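Taurocyamine kinase (Schistosoma mansoni, PDB 4WOD) catalyses the reversible, magnesium-dependent transfer of phosphate from ATP to taurocyamine, as a phosphagen kinase built from two fused repeats. Local coordinates at residues A379-E382 / T386-Y389; I413-G416 / R421-C424; G514-L519 / G569-N574; T526-T531 / E535-Q540. The protein carries 4 engineered substitutions. One frame throughout, in Å; residues are numbered along the deposited sequence.

Contact 1 (A379-E382 / T386-Y389); sequences ASIE and TRKY
Arg387 reaches from its helix across to the loop at 379-382, meeting Ala379 and Ile381 with its CG and CD methylenes and its guanidinium. With CG anti to the backbone N (chi1 177°) and the chain extended as far as NE, the guanidinium is carried to the carbonyl of Ala379. Arg387 NH1 donates to Ala379 O over 2.9 Å, but the N-H...O angle of 130° makes the bond weak. The oxygen lies oblique to the guanidinium, and Arg387 CD also comes to 3.4 Å from Ala379 O.

Ile381 lies across the arginine, the two side chains meeting at about a right angle. Its CD1 sits over the centre of one face of the guanidinium, 4.1 Å above the plane, while CB comes to 3.4 Å from Arg387 NH1 and CG1 rests against the aliphatic CG of the same arginine. This is a surface contact of the small helical N-terminal domain of the second repeat, in which the loop following helix 369-376 turns back on the next helix, 385-388; Leu376 of the earlier helix also touches Arg387.

Lys388, extended throughout, brings its CB to 3.8 Å from Ile381 O and carries its amine on to a salt bridge with Asp446. Within the loop, Ser380 OG donates to the anti lone pair of Glu382 OE1, at 2.5 Å. That carboxylate remains apart from the arginine, with Glu382 OE1 5.8 Å from Arg387 NH1.

Contact 2 (I413-G416 / R421-C424); sequences IRNG and RSIC
Near the C-terminal end of helix 409-418, in the helical N-terminal domain of the second repeat, the chain doubles back and the side chain of Asn415 meets the returning loop at Ser422 and Cys424. Asn415 ND2 donates to Cys424 O over 3.0 Å in a nearly straight bond, with an N-H...O angle of 176°. The acceptor lies in the plane of the asparagine amide, and the donor approaches nearly along the C=O axis, with a C=O...N angle of 163°.

Asn415 CG stands between the backbone N and the carbonyl carbon (chi1 64°), and this rotation swings the amide round to the loop. Ser422 OG is also 3.0 Å from Asn415 ND2, so the amide nitrogen has two oxygens close by. Beside the amide, Gly416 brings its bare backbone to the serine, Gly416 CA lying 4.4 Å from Ser422 CB.

The fold places this buried contact next to the probable active site: the side chain of Cys424 is about 4 Å from that of Cys631, the predicted catalytic cysteine. Helix 553-558 packs against both polar residues, Val554 touching Asn415 and Ser422, while Tyr385 of helix 385-388 lies against Cys424.

Contact 3 (G514-L519 / G569-N574); sequences GALKGL and GIFHNN
Phe571 of strand 569-573 meets Leu516 of helix 502-517 and Leu519 just after it, and it makes the whole contact for 569-574. Before it in sequence, Gly569 pairs through its backbone with Val582, and Ile570 turns its side chain away from the helix.

At Phe571 the side chain points toward the helix, with CG anti to the backbone N (chi1 171°). One face of the ring receives Leu516 CB in a CH-pi contact, 4.1 Å from the ring centroid and 22° off the normal. Leu516 CD1 sits at the base of the ring, 3.6 Å from Phe571 CB. At the far end of the ring, Leu516 O lies 3.4 Å from Phe571 CE1, a close approach of carbonyl oxygen to ring carbon. Leu519 comes in obliquely beyond the helix end, its CD1 lying 3.7 Å from Phe571 CE2.

Next in sequence, His572 lies on the other side of the strand; its ND1 donates to Asn573 O at 2.7 Å, from above the carbonyl plane. Asn573 then bonds through its amide, ND2 to Glu522 O and OD1 to the backbone nitrogens of Thr577 and Phe578.

Strand 569-573 runs between antiparallel neighbours 525-529 and 578-582, while Val580 of the latter and Ile613 of helix 599-614 pack around Leu516, joining both helices to the same side of the sheet.

Contact 4 (T526-T531 / E535-Q540); sequences TYYPLT and EEDRKQ
This is a surface contact between an edge strand and the helix that follows it, made where strand 525-529 of the catalytic domain ends and the chain turns into helix 535-543. It rests on Tyr528 and Asp537, whose side chains both point toward the opposing segment and cross at about a right angle.

Tyr528 CE1 lies 3.4 Å from Asp537 CG, and Tyr528 CD1 is 3.7 Å from Asp537 CB. Ring and carboxylate planes are 65° apart, and Asp537 OD2 reaches the ring edge in plane, 3.6 Å from Tyr528 CE1. This sets a carboxylate oxygen beside the ring's C-H rim, an arrangement probably favourable electrostatically. Asp537 holds CG anti to its carbonyl carbon (chi1 -68°), which places the carboxylate at this edge. On one face of the same ring sits Thr526 CG2, two residues back along the strand, and His572 of the adjacent strand meets the ring with planes at about 45°.

The placement of the Arg538 guanidinium near Leu530 O is doubtful, the modelled approach being too short. Leu530 itself turns away from the helix to Phe548 and Trp564. The arrangement is a strand-turn-helix connection at the border of the antiparallel sheet of the phosphagen kinase catalytic domain.

All four contacts lie in the second repeat, divided between its two domains. Contacts 1 and 2 come first along the chain, in series within the helical N-terminal domain; their centres are 9 Å apart and they touch, Thr386 N lying 3.3 Å from Ile423 O. Contacts 3 and 4 belong to the catalytic domain, with centres 12 Å apart; contact 4 falls between the two segments of contact 3 in sequence, and strands 525-529 and 569-573 are neighbours in one antiparallel sheet. The two pairs are well separated, contacts 2 and 3 being about 32 Å apart between centres. Of the four, contact 2 lies beside the predicted catalytic cysteine, where the two domains meet.

Contact 1 (A379-E382 / T386-Y389)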
loop_
_atom_site.group_PDB
_atom_site.type_symbol
_atom_site.label_atom_id
_atom_site.label_comp_id
_atom_site.label_asym_id
_atom_site.label_seq_id
_atom_site.Cartn_x
_atom_site.Cartn_y
_atom_site.Cartn_z
ATOM N N ALA A 379 -12.362 -16.274 3.232
ATOM C CA ALA A 379 -13.562 -15.578 3.676
ATOM C C ALA A 379 -14.554 -16.579 4.244
ATOM O O ALA A 379 -14.600 -17.731 3.821
ATOM C CB ALA A 379 -14.188 -14.791 2.533
ATOM N N SER A 380 -15.350 -16.152 5.207
ATOM C CA SER A 380 -16.369 -17.042 5.734
ATOM C C SER A 380 -17.449 -17.266 4.702
ATOM O O SER A 380 -18.100 -16.316 4.269
ATOM C CB SER A 380 -16.992 -16.481 7.006
ATOM O OG SER A 380 -18.172 -17.202 7.320
ATOM N N ILE A 381 -17.662 -18.522 4.322
ATOM C CA ILE A 381 -18.712 -18.846 3.368
ATOM C C ILE A 381 -20.094 -18.644 3.996
ATOM O O ILE A 381 -21.120 -18.830 3.338
ATOM C CB ILE A 381 -18.571 -20.293 2.848
ATOM C CG1 ILE A 381 -19.215 -20.432 1.470
ATOM C CG2 ILE A 381 -19.142 -21.296 3.852
ATOM C CD1 ILE A 381 -18.840 -21.702 0.751
ATOM N N GLU A 382 -20.110 -18.248 5.266
ATOM C CA GLU A 382 -21.349 -18.039 6.001
ATOM C C GLU A 382 -21.751 -16.567 6.054
ATOM O O GLU A 382 -22.937 -16.254 6.101
ATOM C CB GLU A 382 -21.232 -18.586 7.431
ATOM C CG GLU A 382 -21.036 -20.107 7.539
ATOM C CD GLU A 382 -19.569 -20.541 7.475
ATOM O OE1 GLU A 382 -18.688 -19.670 7.300
ATOM O OE2 GLU A 382 -19.298 -21.758 7.609
ATOM N N THR A 386 -19.953 -12.676 -1.366
ATOM C CA THR A 386 -19.096 -12.776 -2.537
ATOM C C THR A 386 -18.637 -14.219 -2.755
ATOM O O THR A 386 -18.624 -14.716 -3.884
ATOM C CB THR A 386 -17.862 -11.842 -2.400
ATOM O OG1 THR A 386 -18.300 -10.498 -2.094
ATOM C CG2 THR A 386 -17.015 -11.853 -3.667
ATOM N N ARG A 387 -18.277 -14.883 -1.661
ATOM C CA ARG A 387 -17.861 -16.289 -1.699
ATOM C C ARG A 387 -19.022 -17.279 -1.766
ATOM O O ARG A 387 -18.967 -18.272 -2.491
ATOM C CB ARG A 387 -17.004 -16.617 -0.474
ATOM C CG ARG A 387 -16.617 -18.068 -0.423
ATOM C CD ARG A 387 -15.543 -18.355 0.600
ATOM N NE ARG A 387 -15.041 -19.710 0.412
ATOM C CZ ARG A 387 -14.902 -20.604 1.390
ATOM N NH1 ARG A 387 -15.217 -20.285 2.636
ATOM N NH2 ARG A 387 -14.449 -21.817 1.119
ATOM N N LYS A 388 -20.074 -17.005 -1.005
ATOM C CA LYS A 388 -21.196 -17.931 -0.887
ATOM C C LYS A 388 -21.807 -18.295 -2.247
ATOM O O LYS A 388 -22.207 -19.441 -2.469
ATOM C CB LYS A 388 -22.265 -17.328 0.033
ATOM C CG LYS A 388 -23.427 -18.240 0.336
ATOM C CD LYS A 388 -24.370 -17.557 1.303
ATOM C CE LYS A 388 -25.665 -18.322 1.457
ATOM N NZ LYS A 388 -26.560 -17.624 2.420
ATOM N N TYR A 389 -21.861 -17.330 -3.169
ATOM C CA TYR A 389 -22.509 -17.588 -4.452
ATOM C C TYR A 389 -21.515 -17.847 -5.558
ATOM O O TYR A 389 -21.904 -18.036 -6.710
ATOM C CB TYR A 389 -23.447 -16.432 -4.811
ATOM C CG TYR A 389 -24.611 -16.434 -3.855
ATOM C CD1 TYR A 389 -25.692 -17.291 -4.055
ATOM C CD2 TYR A 389 -24.595 -15.644 -2.712
ATOM C CE1 TYR A 389 -26.748 -17.340 -3.158
ATOM C CE2 TYR A 389 -25.645 -15.679 -1.818
ATOM C CZ TYR A 389 -26.721 -16.524 -2.045
ATOM O OH TYR A 389 -27.752 -16.562 -1.138
#

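Contact 2 (I413-G416 / R421-C424)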
loop_
_atom_site.group_PDB
_atom_site.type_symbol
_atom_site.label_atom_id
_atom_site.label_comp_id
_atom_site.label_asym_id
_atom_site.label_seq_id
_atom_site.Cartn_x
_atom_site.Cartn_y
_atom_site.Cartn_z
ATOM N N ILE A 413 -14.965 -9.937 -7.730
ATOM C CA ILE A 413 -14.672 -10.593 -6.452
ATOM C C ILE A 413 -13.290 -10.213 -5.882
ATOM O O ILE A 413 -12.975 -10.563 -4.739
ATOM C CB ILE A 413 -14.744 -12.145 -6.559
ATOM C CG1 ILE A 413 -13.584 -12.677 -7.403
ATOM C CG2 ILE A 413 -16.123 -12.603 -7.089
ATOM C CD1 ILE A 413 -13.274 -14.144 -7.143
ATOM N N ARG A 414 -12.495 -9.470 -6.648
ATOM C CA ARG A 414 -11.121 -9.151 -6.255
ATOM C C ARG A 414 -11.034 -8.475 -4.881
ATOM O O ARG A 414 -10.159 -8.825 -4.063
ATOM C CB ARG A 414 -10.441 -8.264 -7.302
ATOM C CG ARG A 414 -8.936 -8.220 -7.140
ATOM C CD ARG A 414 -8.227 -7.334 -8.179
ATOM N NE ARG A 414 -6.776 -7.539 -8.132
ATOM C CZ ARG A 414 -5.956 -6.905 -7.292
ATOM N NH1 ARG A 414 -6.432 -6.007 -6.430
ATOM N NH2 ARG A 414 -4.658 -7.173 -7.305
ATOM N N ASN A 415 -11.924 -7.520 -4.610
ATOM C CA ASN A 415 -11.851 -6.842 -3.310
ATOM C C ASN A 415 -12.020 -7.852 -2.165
ATOM O O ASN A 415 -11.346 -7.759 -1.133
ATOM C CB ASN A 415 -12.898 -5.721 -3.174
ATOM C CG ASN A 415 -14.321 -6.233 -3.204
ATOM O OD1 ASN A 415 -14.747 -6.835 -4.171
ATOM N ND2 ASN A 415 -15.041 -6.044 -2.117
ATOM N N GLY A 416 -12.886 -8.841 -2.361
ATOM C CA GLY A 416 -13.095 -9.875 -1.358
ATOM C C GLY A 416 -11.947 -10.864 -1.284
ATOM O O GLY A 416 -11.530 -11.291 -0.199
ATOM N N ARG A 421 -12.643 -9.966 4.931
ATOM C CA ARG A 421 -13.730 -9.514 5.797
ATOM C C ARG A 421 -14.748 -8.683 5.007
ATOM O O ARG A 421 -15.839 -8.376 5.505
ATOM C CB ARG A 421 -13.194 -8.712 6.978
ATOM C CG ARG A 421 -12.283 -9.510 7.909
ATOM C CD ARG A 421 -12.103 -8.770 9.233
ATOM N NE ARG A 421 -10.979 -9.275 10.018
ATOM C CZ ARG A 421 -10.609 -8.779 11.198
ATOM N NH1 ARG A 421 -11.271 -7.770 11.742
ATOM N NH2 ARG A 421 -9.577 -9.298 11.839
ATOM N N SER A 422 -14.391 -8.325 3.777
ATOM C CA SER A 422 -15.356 -7.690 2.873
ATOM C C SER A 422 -16.387 -8.717 2.428
ATOM O O SER A 422 -16.024 -9.809 1.995
ATOM C CB SER A 422 -14.659 -7.080 1.664
ATOM O OG SER A 422 -15.619 -6.623 0.720
ATOM N N ILE A 423 -17.670 -8.363 2.520
ATOM C CA ILE A 423 -18.742 -9.316 2.286
ATOM C C ILE A 423 -19.483 -9.155 0.943
ATOM O O ILE A 423 -20.215 -10.048 0.544
ATOM C CB ILE A 423 -19.797 -9.257 3.438
ATOM C CG1 ILE A 423 -20.568 -7.930 3.426
ATOM C CG2 ILE A 423 -19.130 -9.466 4.796
ATOM C CD1 ILE A 423 -21.684 -7.858 4.438
ATOM N N CYS A 424 -19.313 -8.031 0.252
ATOM C CA CYS A 424 -19.973 -7.852 -1.056
ATOM C C CYS A 424 -18.973 -7.564 -2.185
ATOM O O CYS A 424 -17.909 -7.003 -1.951
ATOM C CB CYS A 424 -21.016 -6.727 -0.988
ATOM S SG CYS A 424 -22.577 -7.224 -0.191
#

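Contact 3 (G514-L519 / G569-N574)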
loop_
_atom_site.group_PDB
_atom_site.type_symbol
_atom_site.label_atom_id
_atom_site.label_comp_id
_atom_site.label_asym_id
_atom_site.label_seq_id
_atom_site.Cartn_x
_atom_site.Cartn_y
_atom_site.Cartn_z
ATOM N N GLY A 514 -19.556 19.752 -15.358
ATOM C CA GLY A 514 -20.369 20.628 -16.182
ATOM C C GLY A 514 -21.769 20.824 -15.624
ATOM O O GLY A 514 -22.250 21.951 -15.536
ATOM N N ALA A 515 -22.430 19.735 -15.239
ATOM C CA ALA A 515 -23.751 19.833 -14.608
ATOM C C ALA A 515 -23.670 20.542 -13.253
ATOM O O ALA A 515 -24.487 21.411 -12.952
ATOM C CB ALA A 515 -24.381 18.439 -14.440
ATOM N N LEU A 516 -22.692 20.171 -12.437
ATOM C CA LEU A 516 -22.581 20.732 -11.091
ATOM C C LEU A 516 -22.301 22.236 -11.106
ATOM O O LEU A 516 -22.845 22.978 -10.278
ATOM C CB LEU A 516 -21.489 20.006 -10.291
ATOM C CG LEU A 516 -21.682 18.491 -10.083
ATOM C CD1 LEU A 516 -20.534 17.895 -9.263
ATOM C CD2 LEU A 516 -23.023 18.157 -9.425
ATOM N N LYS A 517 -21.466 22.694 -12.038
ATOM C CA LYS A 517 -21.158 24.121 -12.123
ATOM C C LYS A 517 -22.372 24.932 -12.589
ATOM O O LYS A 517 -22.403 26.161 -12.454
ATOM C CB LYS A 517 -19.982 24.372 -13.072
ATOM C CG LYS A 517 -18.652 23.761 -12.645
ATOM C CD LYS A 517 -17.611 23.881 -13.764
ATOM C CE LYS A 517 -16.274 23.253 -13.378
ATOM N NZ LYS A 517 -15.222 23.492 -14.424
ATOM N N GLY A 518 -23.349 24.258 -13.189
ATOM C CA GLY A 518 -24.548 24.953 -13.627
ATOM C C GLY A 518 -25.680 24.984 -12.599
ATOM O O GLY A 518 -26.717 25.602 -12.857
ATOM N N LEU A 519 -25.500 24.324 -11.450
ATOM C CA LEU A 519 -26.570 24.256 -10.428
ATOM C C LEU A 519 -26.828 25.627 -9.856
ATOM O O LEU A 519 -25.897 26.398 -9.691
ATOM C CB LEU A 519 -26.217 23.318 -9.286
ATOM C CG LEU A 519 -26.096 21.825 -9.613
ATOM C CD1 LEU A 519 -25.519 21.091 -8.408
ATOM C CD2 LEU A 519 -27.468 21.288 -9.969
ATOM N N GLY A 569 -13.225 14.454 -7.403
ATOM C CA GLY A 569 -13.404 15.771 -6.818
ATOM C C GLY A 569 -14.589 15.845 -5.878
ATOM O O GLY A 569 -15.365 14.901 -5.758
ATOM N N ILE A 570 -14.705 16.982 -5.199
ATOM C CA ILE A 570 -15.789 17.243 -4.280
ATOM C C ILE A 570 -16.459 18.552 -4.675
ATOM O O ILE A 570 -15.780 19.552 -4.903
ATOM C CB ILE A 570 -15.293 17.332 -2.813
ATOM C CG1 ILE A 570 -14.596 16.027 -2.398
ATOM C CG2 ILE A 570 -16.467 17.648 -1.860
ATOM C CD1 ILE A 570 -13.945 16.098 -1.032
ATOM N N PHE A 571 -17.790 18.526 -4.743
ATOM C CA PHE A 571 -18.618 19.714 -4.969
ATOM C C PHE A 571 -19.430 19.996 -3.706
ATOM O O PHE A 571 -19.902 19.075 -3.052
ATOM C CB PHE A 571 -19.559 19.497 -6.167
ATOM C CG PHE A 571 -20.597 20.588 -6.354
ATOM C CD1 PHE A 571 -20.315 21.700 -7.124
ATOM C CD2 PHE A 571 -21.864 20.474 -5.784
ATOM C CE1 PHE A 571 -21.261 22.708 -7.305
ATOM C CE2 PHE A 571 -22.831 21.475 -5.964
ATOM C CZ PHE A 571 -22.523 22.590 -6.726
ATOM N N HIS A 572 -19.587 21.263 -3.344
ATOM C CA HIS A 572 -20.636 21.591 -2.394
ATOM C C HIS A 572 -21.087 23.033 -2.544
ATOM O O HIS A 572 -20.396 23.857 -3.146
ATOM C CB HIS A 572 -20.207 21.299 -0.941
ATOM C CG HIS A 572 -19.021 22.081 -0.457
ATOM N ND1 HIS A 572 -18.996 23.461 -0.404
ATOM C CD2 HIS A 572 -17.831 21.666 0.045
ATOM C CE1 HIS A 572 -17.834 23.860 0.084
ATOM N NE2 HIS A 572 -17.110 22.791 0.368
ATOM N N ASN A 573 -22.261 23.323 -1.994
ATOM C CA ASN A 573 -22.757 24.688 -1.986
ATOM C C ASN A 573 -22.060 25.460 -0.862
ATOM O O ASN A 573 -21.276 24.887 -0.085
ATOM C CB ASN A 573 -24.290 24.724 -1.838
ATOM C CG ASN A 573 -24.805 24.017 -0.580
ATOM O OD1 ASN A 573 -24.038 23.478 0.215
ATOM N ND2 ASN A 573 -26.127 24.039 -0.396
ATOM N N ASN A 574 -22.298 26.762 -0.793
ATOM C CA ASN A 574 -21.578 27.560 0.183
ATOM C C ASN A 574 -21.849 27.145 1.620
ATOM O O ASN A 574 -20.922 27.102 2.447
ATOM C CB ASN A 574 -21.910 29.040 0.012
ATOM C CG ASN A 574 -20.996 29.923 0.836
ATOM O OD1 ASN A 574 -21.334 30.317 1.951
ATOM N ND2 ASN A 574 -19.816 30.217 0.295
#

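Contact 4 (T526-T531 / E535-Q540)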
loop_
_atom_site.group_PDB
_atom_site.type_symbol
_atom_site.label_atom_id
_atom_site.label_comp_id
_atom_site.label_asym_id
_atom_site.label_seq_id
_atom_site.Cartn_x
_atom_site.Cartn_y
_atom_site.Cartn_z
ATOM N N THR A 526 -19.380 25.136 -5.701
ATOM C CA THR A 526 -18.055 25.135 -6.322
ATOM C C THR A 526 -17.542 23.702 -6.460
ATOM O O THR A 526 -17.583 22.929 -5.503
ATOM C CB THR A 526 -17.041 25.963 -5.472
ATOM O OG1 THR A 526 -17.457 27.340 -5.422
ATOM C CG2 THR A 526 -15.647 25.872 -6.040
ATOM N N TYR A 527 -17.067 23.342 -7.644
ATOM C CA TYR A 527 -16.427 22.040 -7.817
ATOM C C TYR A 527 -14.916 22.110 -7.509
ATOM O O TYR A 527 -14.204 22.965 -8.037
ATOM C CB TYR A 527 -16.653 21.519 -9.236
ATOM C CG TYR A 527 -16.024 20.168 -9.481
ATOM C CD1 TYR A 527 -16.486 19.039 -8.816
ATOM C CD2 TYR A 527 -14.977 20.015 -10.392
ATOM C CE1 TYR A 527 -15.916 17.789 -9.039
ATOM C CE2 TYR A 527 -14.401 18.772 -10.615
ATOM C CZ TYR A 527 -14.873 17.665 -9.936
ATOM O OH TYR A 527 -14.300 16.424 -10.149
ATOM N N TYR A 528 -14.444 21.216 -6.646
ATOM C CA TYR A 528 -13.022 21.163 -6.306
ATOM C C TYR A 528 -12.388 19.883 -6.831
ATOM O O TYR A 528 -12.463 18.850 -6.168
ATOM C CB TYR A 528 -12.803 21.250 -4.793
ATOM C CG TYR A 528 -13.418 22.475 -4.157
ATOM C CD1 TYR A 528 -12.724 23.684 -4.107
ATOM C CD2 TYR A 528 -14.707 22.431 -3.630
ATOM C CE1 TYR A 528 -13.290 24.815 -3.528
ATOM C CE2 TYR A 528 -15.283 23.554 -3.052
ATOM C CZ TYR A 528 -14.569 24.739 -3.004
ATOM O OH TYR A 528 -15.149 25.852 -2.433
ATOM N N PRO A 529 -11.772 19.955 -8.020
ATOM C CA PRO A 529 -11.092 18.777 -8.566
ATOM C C PRO A 529 -9.914 18.368 -7.702
ATOM O O PRO A 529 -9.096 19.217 -7.340
ATOM C CB PRO A 529 -10.613 19.234 -9.954
ATOM C CG PRO A 529 -10.728 20.730 -9.960
ATOM C CD PRO A 529 -11.781 21.095 -8.958
ATOM N N LEU A 530 -9.830 17.084 -7.379
ATOM C CA LEU A 530 -8.695 16.576 -6.626
ATOM C C LEU A 530 -7.358 16.823 -7.362
ATOM O O LEU A 530 -6.304 16.875 -6.722
ATOM C CB LEU A 530 -8.894 15.082 -6.335
ATOM C CG LEU A 530 -9.344 14.672 -4.927
ATOM C CD1 LEU A 530 -10.619 15.384 -4.509
ATOM C CD2 LEU A 530 -9.520 13.151 -4.795
ATOM N N THR A 531 -7.409 17.006 -8.687
ATOM C CA THR A 531 -6.203 17.213 -9.507
ATOM C C THR A 531 -5.729 18.657 -9.515
ATOM O O THR A 531 -4.536 18.902 -9.538
ATOM C CB THR A 531 -6.399 16.795 -10.980
ATOM O OG1 THR A 531 -7.574 17.417 -11.514
ATOM C CG2 THR A 531 -6.537 15.311 -11.089
ATOM N N GLU A 535 -4.706 25.075 -2.668
ATOM C CA GLU A 535 -4.311 24.490 -1.388
ATOM C C GLU A 535 -5.159 24.930 -0.204
ATOM O O GLU A 535 -5.311 24.177 0.748
ATOM C CB GLU A 535 -2.860 24.822 -1.061
ATOM C CG GLU A 535 -2.697 26.254 -0.664
ATOM C CD GLU A 535 -1.894 26.424 0.598
ATOM O OE1 GLU A 535 -2.078 25.638 1.561
ATOM O OE2 GLU A 535 -1.154 27.422 0.666
ATOM N N GLU A 536 -5.694 26.144 -0.247
ATOM C CA GLU A 536 -6.441 26.639 0.894
ATOM C C GLU A 536 -7.778 25.922 0.874
ATOM O O GLU A 536 -8.341 25.555 1.918
ATOM C CB GLU A 536 -6.605 28.162 0.844
ATOM C CG GLU A 536 -6.887 28.742 -0.542
ATOM C CD GLU A 536 -7.121 30.252 -0.514
ATOM O OE1 GLU A 536 -6.766 30.900 0.498
ATOM O OE2 GLU A 536 -7.666 30.792 -1.504
ATOM N N ASP A 537 -8.261 25.696 -0.343
ATOM C CA ASP A 537 -9.452 24.899 -0.537
ATOM C C ASP A 537 -9.176 23.493 -0.022
ATOM O O ASP A 537 -9.988 22.920 0.706
ATOM C CB ASP A 537 -9.864 24.890 -2.006
ATOM C CG ASP A 537 -10.350 26.249 -2.484
ATOM O OD1 ASP A 537 -10.897 27.022 -1.664
ATOM O OD2 ASP A 537 -10.191 26.540 -3.682
ATOM N N ARG A 538 -8.006 22.964 -0.360
ATOM C CA ARG A 538 -7.613 21.641 0.110
ATOM C C ARG A 538 -7.618 21.547 1.641
ATOM O O ARG A 538 -8.225 20.636 2.193
ATOM C CB ARG A 538 -6.236 21.265 -0.441
ATOM C CG ARG A 538 -6.031 19.765 -0.604
ATOM C CD ARG A 538 -4.946 19.445 -1.617
ATOM N NE ARG A 538 -5.482 18.672 -2.733
ATOM C CZ ARG A 538 -4.954 18.650 -3.949
ATOM N NH1 ARG A 538 -3.860 19.350 -4.221
ATOM N NH2 ARG A 538 -5.517 17.923 -4.897
ATOM N N LYS A 539 -6.957 22.492 2.316
ATOM C CA LYS A 539 -6.917 22.520 3.786
ATOM C C LYS A 539 -8.312 22.552 4.394
ATOM O O LYS A 539 -8.628 21.813 5.331
ATOM C CB LYS A 539 -6.151 23.746 4.301
ATOM C CG LYS A 539 -4.724 23.902 3.819
ATOM C CD LYS A 539 -4.044 25.101 4.509
ATOM C CE LYS A 539 -5.066 26.142 5.007
ATOM N NZ LYS A 539 -5.024 27.456 4.296
ATOM N N GLN A 540 -9.142 23.436 3.855
ATOM C CA GLN A 540 -10.480 23.641 4.384
ATOM C C GLN A 540 -11.359 22.405 4.219
ATOM O O GLN A 540 -12.224 22.132 5.059
ATOM C CB GLN A 540 -11.140 24.837 3.709
ATOM C CG GLN A 540 -12.392 25.275 4.426
ATOM C CD GLN A 540 -12.173 25.411 5.925
ATOM O OE1 GLN A 540 -11.419 26.275 6.388
ATOM N NE2 GLN A 540 -12.829 24.552 6.693
#